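Local coordinates for Lin2722 protein (PDB 3DS8), which is of unknown function but belongs to an alpha/beta-hydrolase family and so probably acts as a serine hydrolase on a substrate not yet identified, at residues 207-212 with 242-247; 125-130 with 170-175. All blocks are in the same frame, centred on the assembly; numbering follows the deposited sequence.

Contact 1: residues 207-212 with 242-247; sequences AKAYIE and FKTDET. With SO4 (sulfate ion), chain F.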
loop_
_atom_site.group_PDB
_atom_site.type_symbol
_atom_site.label_atom_id
_atom_site.label_comp_id
_atom_site.label_asym_id
_atom_site.label_seq_id
_atom_site.Cartn_x
_atom_site.Cartn_y
_atom_site.Cartn_z
ATOM N N ALA A 207 -3.804 -0.950 -14.146
ATOM C CA ALA A 207 -2.965 0.146 -13.676
ATOM C C ALA A 207 -2.025 0.587 -14.778
ATOM O O ALA A 207 -1.685 -0.217 -15.677
ATOM C CB ALA A 207 -2.173 -0.333 -12.493
ATOM N N LYS A 208 -1.571 1.837 -14.709
ATOM C CA LYS A 208 -0.557 2.333 -15.621
ATOM C C LYS A 208 0.783 1.609 -15.398
ATOM O O LYS A 208 1.456 1.233 -16.355
ATOM C CB LYS A 208 -0.370 3.836 -15.475
ATOM C CG LYS A 208 0.637 4.383 -16.431
ATOM C CD LYS A 208 0.632 5.847 -16.445
ATOM C CE LYS A 208 1.227 6.425 -15.190
ATOM N NZ LYS A 208 1.304 7.928 -15.269
ATOM N N ALA A 209 1.145 1.394 -14.144
ATOM C CA ALA A 209 2.407 0.771 -13.816
ATOM C C ALA A 209 2.185 -0.288 -12.762
ATOM O O ALA A 209 1.371 -0.135 -11.850
ATOM C CB ALA A 209 3.411 1.801 -13.311
ATOM N N TYR A 210 2.908 -1.383 -12.899
ATOM C CA TYR A 210 2.919 -2.422 -11.898
ATOM C C TYR A 210 4.323 -2.962 -11.826
ATOM O O TYR A 210 4.825 -3.454 -12.813
ATOM C CB TYR A 210 1.971 -3.573 -12.253
ATOM C CG TYR A 210 2.099 -4.716 -11.289
ATOM C CD1 TYR A 210 1.698 -4.579 -9.960
ATOM C CD2 TYR A 210 2.683 -5.945 -11.682
ATOM C CE1 TYR A 210 1.886 -5.628 -9.038
ATOM C CE2 TYR A 210 2.807 -7.009 -10.777
ATOM C CZ TYR A 210 2.412 -6.823 -9.440
ATOM O OH TYR A 210 2.546 -7.875 -8.545
ATOM N N ILE A 211 4.948 -2.832 -10.663
ATOM C CA ILE A 211 6.330 -3.248 -10.426
ATOM C C ILE A 211 6.400 -4.155 -9.209
ATOM O O ILE A 211 5.763 -3.868 -8.194
ATOM C CB ILE A 211 7.223 -2.001 -10.198
ATOM C CG1 ILE A 211 7.124 -1.036 -11.401
ATOM C CG2 ILE A 211 8.665 -2.429 -9.885
ATOM C CD1 ILE A 211 8.141 0.140 -11.365
ATOM N N GLU A 212 7.138 -5.270 -9.318
ATOM C CA GLU A 212 7.361 -6.164 -8.194
ATOM C C GLU A 212 8.796 -6.029 -7.697
ATOM O O GLU A 212 9.738 -5.813 -8.519
ATOM C CB GLU A 212 7.135 -7.617 -8.660
ATOM C CG GLU A 212 5.695 -7.876 -9.078
ATOM C CD GLU A 212 5.414 -9.292 -9.511
ATOM O OE1 GLU A 212 6.348 -10.028 -9.855
ATOM O OE2 GLU A 212 4.206 -9.675 -9.487
ATOM N N PHE A 242 10.527 7.496 -9.789
ATOM C CA PHE A 242 9.826 6.787 -10.843
ATOM C C PHE A 242 8.747 7.671 -11.469
ATOM O O PHE A 242 7.855 8.171 -10.779
ATOM C CB PHE A 242 9.202 5.497 -10.321
ATOM C CG PHE A 242 8.389 4.765 -11.373
ATOM C CD1 PHE A 242 9.007 4.187 -12.438
ATOM C CD2 PHE A 242 7.000 4.695 -11.280
ATOM C CE1 PHE A 242 8.276 3.519 -13.433
ATOM C CE2 PHE A 242 6.251 4.037 -12.276
ATOM C CZ PHE A 242 6.898 3.443 -13.335
ATOM N N LYS A 243 8.812 7.811 -12.788
ATOM C CA LYS A 243 7.804 8.582 -13.498
ATOM C C LYS A 243 7.587 7.884 -14.834
ATOM O O LYS A 243 8.540 7.426 -15.449
ATOM C CB LYS A 243 8.303 10.014 -13.722
ATOM C CG LYS A 243 8.477 10.897 -12.448
ATOM C CD LYS A 243 7.171 11.693 -12.079
ATOM C CE LYS A 243 7.179 12.341 -10.636
ATOM N NZ LYS A 243 5.788 12.834 -10.143
ATOM N N THR A 244 6.341 7.784 -15.275
ATOM C CA THR A 244 6.067 7.188 -16.591
ATOM C C THR A 244 4.768 7.761 -17.134
ATOM O O THR A 244 3.852 8.080 -16.385
ATOM C CB THR A 244 5.992 5.596 -16.530
ATOM O OG1 THR A 244 5.979 5.053 -17.876
ATOM C CG2 THR A 244 4.752 5.132 -15.759
ATOM N N ASP A 245 4.731 7.947 -18.440
ATOM C CA ASP A 245 3.458 8.153 -19.126
ATOM C C ASP A 245 3.015 6.885 -19.857
ATOM O O ASP A 245 1.803 6.703 -20.102
ATOM C CB ASP A 245 3.588 9.321 -20.080
ATOM C CG ASP A 245 3.811 10.625 -19.346
ATOM O OD1 ASP A 245 3.151 10.828 -18.292
ATOM O OD2 ASP A 245 4.636 11.434 -19.833
ATOM N N GLU A 246 3.975 6.023 -20.197
ATOM C CA GLU A 246 3.663 4.741 -20.833
ATOM C C GLU A 246 3.407 3.683 -19.784
ATOM O O GLU A 246 3.863 3.777 -18.648
ATOM C CB GLU A 246 4.790 4.277 -21.781
ATOM C CG GLU A 246 6.096 3.900 -21.087
ATOM C CD GLU A 246 7.283 3.659 -22.037
ATOM O OE1 GLU A 246 7.073 3.441 -23.252
ATOM O OE2 GLU A 246 8.445 3.665 -21.517
ATOM N N THR A 247 2.700 2.648 -20.188
ATOM C CA THR A 247 2.474 1.514 -19.332
ATOM C C THR A 247 3.814 0.833 -19.021
ATOM O O THR A 247 4.691 0.723 -19.898
ATOM C CB THR A 247 1.519 0.530 -20.024
ATOM O OG1 THR A 247 0.228 1.143 -20.130
ATOM C CG2 THR A 247 1.414 -0.746 -19.272
HETATM S S SO4 F . 3.882 9.682 -12.209
HETATM O O1 SO4 F . 3.603 10.919 -12.959
HETATM O O2 SO4 F . 4.345 8.690 -13.228
HETATM O O3 SO4 F . 4.895 9.913 -11.152
HETATM O O4 SO4 F . 2.682 9.265 -11.437
HETATM O O HOH W 1 -2.056 0.573 -18.555
#
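Lys208 and Thr244 bring their side chains together tip to tip, CE of Lys208 meeting CG2 of Thr244 at 3.8 Å, while the ammonium NZ of Lys208 gives a hydrogen bond of 2.8 Å to the backbone O of Thr244. CG of the lysine stands anti to the backbone N (chi1 -178°), and the chain bends at chi3; its aliphatic part passes the backbone O atoms of Asp245 and Glu246. The donor stands 22° out of the carbonyl plane. Asp245 OD1 lies 4.6 Å from Lys208 NZ, beyond salt-bridge range, so any attraction there is probably long-range. Within the loop, Thr244 OG1 donates to the backbone O of Glu246 at 2.6 Å. Beside this polar part is an apolar one. Ile211 sets CD1 over one face of the Phe242 ring, toward the rim, in a CH-pi contact 4.1 Å from the ring centroid and 17° off its normal. Ala209 CB instead comes to the ring edge, 3.8 Å from Phe242 CE2. At the end of 242-247 the CA of Thr247 makes a CA-H...O contact with Lys208 O, and one water joins Ala207 O to Thr247 OG1. A sulfate, probably from the crystallisation liquor, accepts a nearly straight bond from the backbone N of Thr244. The loop 242-247 thus folds over the start of strand 209-216 on its way from helix 229-240, whose Trp237 and Phe238 pack against both Ile211 and Phe242, to the edge strand 248-250, while Ala209 and Ile211 pair with Val174 of strand 173-180.

Contact 2: residues 125-130 with 170-175; sequences RKLVAI and PDLEVL. With SO4 (sulfate ion), chain F.
Lys126 NZ is gripped by several acceptors: a salt bridge of 2.9 Å to Glu173 OE1, a hydrogen bond of 3.2 Å to O3 of the bound sulfate, and the backbone O atoms of Phe238 and Phe242. The side chains of Lys126 and Glu173 lie side by side and point the same way, and NZ meets OE1 nearly along its C-O axis. The lysine is extended until chi4, where a turn of -78° directs NZ to the carboxyl group. Glu173 OE2 is 2.4 Å from O2 of the sulfate, which is probably from the crystallisation liquor; at that distance an acid group probably holds a proton. The Phe238 ring makes a cation-pi contact with Lys126. The flat guanidinium of Arg125 has Lys126 CE over one face, 3.5 Å above its plane and offset toward the rim, and its NH2 forms a salt bridge with Asp97. Strands 123-130 and 173-180 are parallel neighbours in the central sheet of the alpha/beta-hydrolase fold. Arg125 O accepts from Glu173 N at 2.8 Å, Glu173 O from Leu127 N, Leu127 O from Leu175 N and Leu175 O from Ala129 N, the strand directions differing by 15°. On the face of Lys126 and Glu173, Val128 and Leu175 also lie side by side, CG1 to CD2 at 4.0 Å, with Phe238 of helix 229-240 against both. On the other face, Leu127 CB meets Val174 CG2 at 4.3 Å, and Leu127 packs on Leu108, Thr109 and Ala112 of helix 103-114. Leu172, just before strand 173-180, sets its CD1 3.4 Å from Arg125 O and also touches Ala112.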
loop_
_atom_site.group_PDB
_atom_site.type_symbol
_atom_site.label_atom_id
_atom_site.label_comp_id
_atom_site.label_asym_id
_atom_site.label_seq_id
_atom_site.Cartn_x
_atom_site.Cartn_y
_atom_site.Cartn_z
ATOM N N ARG A 125 -2.955 7.607 -6.528
ATOM C CA ARG A 125 -2.067 7.660 -7.656
ATOM C C ARG A 125 -1.020 6.531 -7.552
ATOM O O ARG A 125 -1.069 5.567 -8.307
ATOM C CB ARG A 125 -1.416 9.033 -7.756
ATOM C CG ARG A 125 -0.472 9.165 -8.959
ATOM C CD ARG A 125 0.302 10.458 -8.976
ATOM N NE ARG A 125 1.260 10.580 -7.886
ATOM C CZ ARG A 125 2.268 11.446 -7.891
ATOM N NH1 ARG A 125 2.446 12.272 -8.927
ATOM N NH2 ARG A 125 3.103 11.479 -6.888
ATOM N N LYS A 126 -0.087 6.649 -6.622
ATOM C CA LYS A 126 0.907 5.579 -6.389
ATOM C C LYS A 126 0.465 4.769 -5.187
ATOM O O LYS A 126 0.047 5.342 -4.179
ATOM C CB LYS A 126 2.265 6.153 -6.120
ATOM C CG LYS A 126 2.852 6.904 -7.328
ATOM C CD LYS A 126 4.087 7.638 -6.936
ATOM C CE LYS A 126 4.679 8.414 -8.046
ATOM N NZ LYS A 126 5.448 7.635 -9.033
ATOM N N LEU A 127 0.565 3.458 -5.283
ATOM C CA LEU A 127 0.164 2.517 -4.242
ATOM C C LEU A 127 1.335 1.568 -4.018
ATOM O O LEU A 127 1.703 0.820 -4.918
ATOM C CB LEU A 127 -1.053 1.695 -4.664
ATOM C CG LEU A 127 -1.808 0.838 -3.649
ATOM C CD1 LEU A 127 -3.108 0.291 -4.336
ATOM C CD2 LEU A 127 -0.926 -0.275 -3.052
ATOM N N VAL A 128 1.942 1.639 -2.841
ATOM C CA VAL A 128 2.985 0.705 -2.422
ATOM C C VAL A 128 2.446 -0.250 -1.360
ATOM O O VAL A 128 1.901 0.159 -0.306
ATOM C CB VAL A 128 4.243 1.442 -1.874
ATOM C CG1 VAL A 128 5.345 0.425 -1.465
ATOM C CG2 VAL A 128 4.807 2.448 -2.883
ATOM N N ALA A 129 2.496 -1.549 -1.686
ATOM C CA ALA A 129 2.009 -2.604 -0.784
ATOM C C ALA A 129 3.199 -3.454 -0.331
ATOM O O ALA A 129 3.892 -4.004 -1.173
ATOM C CB ALA A 129 0.951 -3.479 -1.513
ATOM N N ILE A 130 3.444 -3.515 0.982
ATOM C CA ILE A 130 4.653 -4.148 1.519
ATOM C C ILE A 130 4.200 -5.387 2.302
ATOM O O ILE A 130 3.623 -5.266 3.393
ATOM C CB ILE A 130 5.467 -3.169 2.402
ATOM C CG1 ILE A 130 5.790 -1.887 1.623
ATOM C CG2 ILE A 130 6.720 -3.849 2.926
ATOM C CD1 ILE A 130 6.524 -0.858 2.442
ATOM N N PRO A 170 -6.941 4.491 -14.401
ATOM C CA PRO A 170 -5.957 4.123 -15.405
ATOM C C PRO A 170 -4.612 4.797 -15.179
ATOM O O PRO A 170 -3.672 4.440 -15.857
ATOM C CB PRO A 170 -6.576 4.617 -16.702
ATOM C CG PRO A 170 -7.533 5.632 -16.324
ATOM C CD PRO A 170 -7.983 5.380 -14.942
ATOM N N ASP A 171 -4.522 5.751 -14.254
ATOM C CA ASP A 171 -3.229 6.350 -13.889
ATOM C C ASP A 171 -2.569 5.736 -12.653
ATOM O O ASP A 171 -1.485 6.179 -12.242
ATOM C CB ASP A 171 -3.383 7.858 -13.707
ATOM C CG ASP A 171 -3.850 8.533 -14.972
ATOM O OD1 ASP A 171 -3.306 8.211 -16.044
ATOM O OD2 ASP A 171 -4.785 9.345 -14.896
ATOM N N LEU A 172 -3.207 4.730 -12.069
ATOM C CA LEU A 172 -2.680 4.076 -10.853
ATOM C C LEU A 172 -1.293 3.476 -11.136
ATOM O O LEU A 172 -1.058 2.904 -12.191
ATOM C CB LEU A 172 -3.600 2.996 -10.336
ATOM C CG LEU A 172 -3.308 2.433 -8.922
ATOM C CD1 LEU A 172 -3.634 3.448 -7.862
ATOM C CD2 LEU A 172 -4.010 1.092 -8.641
ATOM N N GLU A 173 -0.397 3.588 -10.170
ATOM C CA GLU A 173 0.947 2.993 -10.285
ATOM C C GLU A 173 1.162 2.173 -9.014
ATOM O O GLU A 173 1.003 2.677 -7.915
ATOM C CB GLU A 173 2.024 4.084 -10.409
ATOM C CG GLU A 173 1.859 4.957 -11.632
ATOM C CD GLU A 173 2.889 6.060 -11.757
ATOM O OE1 GLU A 173 3.613 6.264 -10.773
ATOM O OE2 GLU A 173 3.031 6.669 -12.873
ATOM N N VAL A 174 1.484 0.906 -9.188
ATOM C CA VAL A 174 1.494 -0.052 -8.088
ATOM C C VAL A 174 2.860 -0.668 -7.946
ATOM O O VAL A 174 3.444 -1.130 -8.940
ATOM C CB VAL A 174 0.415 -1.152 -8.281
ATOM C CG1 VAL A 174 0.545 -2.196 -7.200
ATOM C CG2 VAL A 174 -0.976 -0.559 -8.297
ATOM N N LEU A 175 3.376 -0.680 -6.719
ATOM C CA LEU A 175 4.612 -1.369 -6.386
ATOM C C LEU A 175 4.285 -2.391 -5.318
ATOM O O LEU A 175 3.746 -2.048 -4.233
ATOM C CB LEU A 175 5.677 -0.391 -5.831
ATOM C CG LEU A 175 6.913 -1.021 -5.195
ATOM C CD1 LEU A 175 7.678 -1.844 -6.222
ATOM C CD2 LEU A 175 7.802 0.136 -4.554
HETATM S S SO4 F . 3.882 9.682 -12.209
HETATM O O1 SO4 F . 3.603 10.919 -12.959
HETATM O O2 SO4 F . 4.345 8.690 -13.228
HETATM O O3 SO4 F . 4.895 9.913 -11.152
HETATM O O4 SO4 F . 2.682 9.265 -11.437
#

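Following the chain from the N terminus, strand 123-130 comes first, and contact 2 closes the 39-residue excursion through helices 139-142 and 156-163 when strand 173-180 pairs beside it. Contact 1 opens only after that, so the two are in series and neither nests nor crosses: from strand 209-216 the chain passes through helix 229-240 and returns as the loop 242-247, which leads into strand 248-250. Strand 173-180 lies between 123-130 and 209-216 in the sheet, and 248-250 follows at the edge. The two contacts therefore lie side by side, and one sulfate touches both.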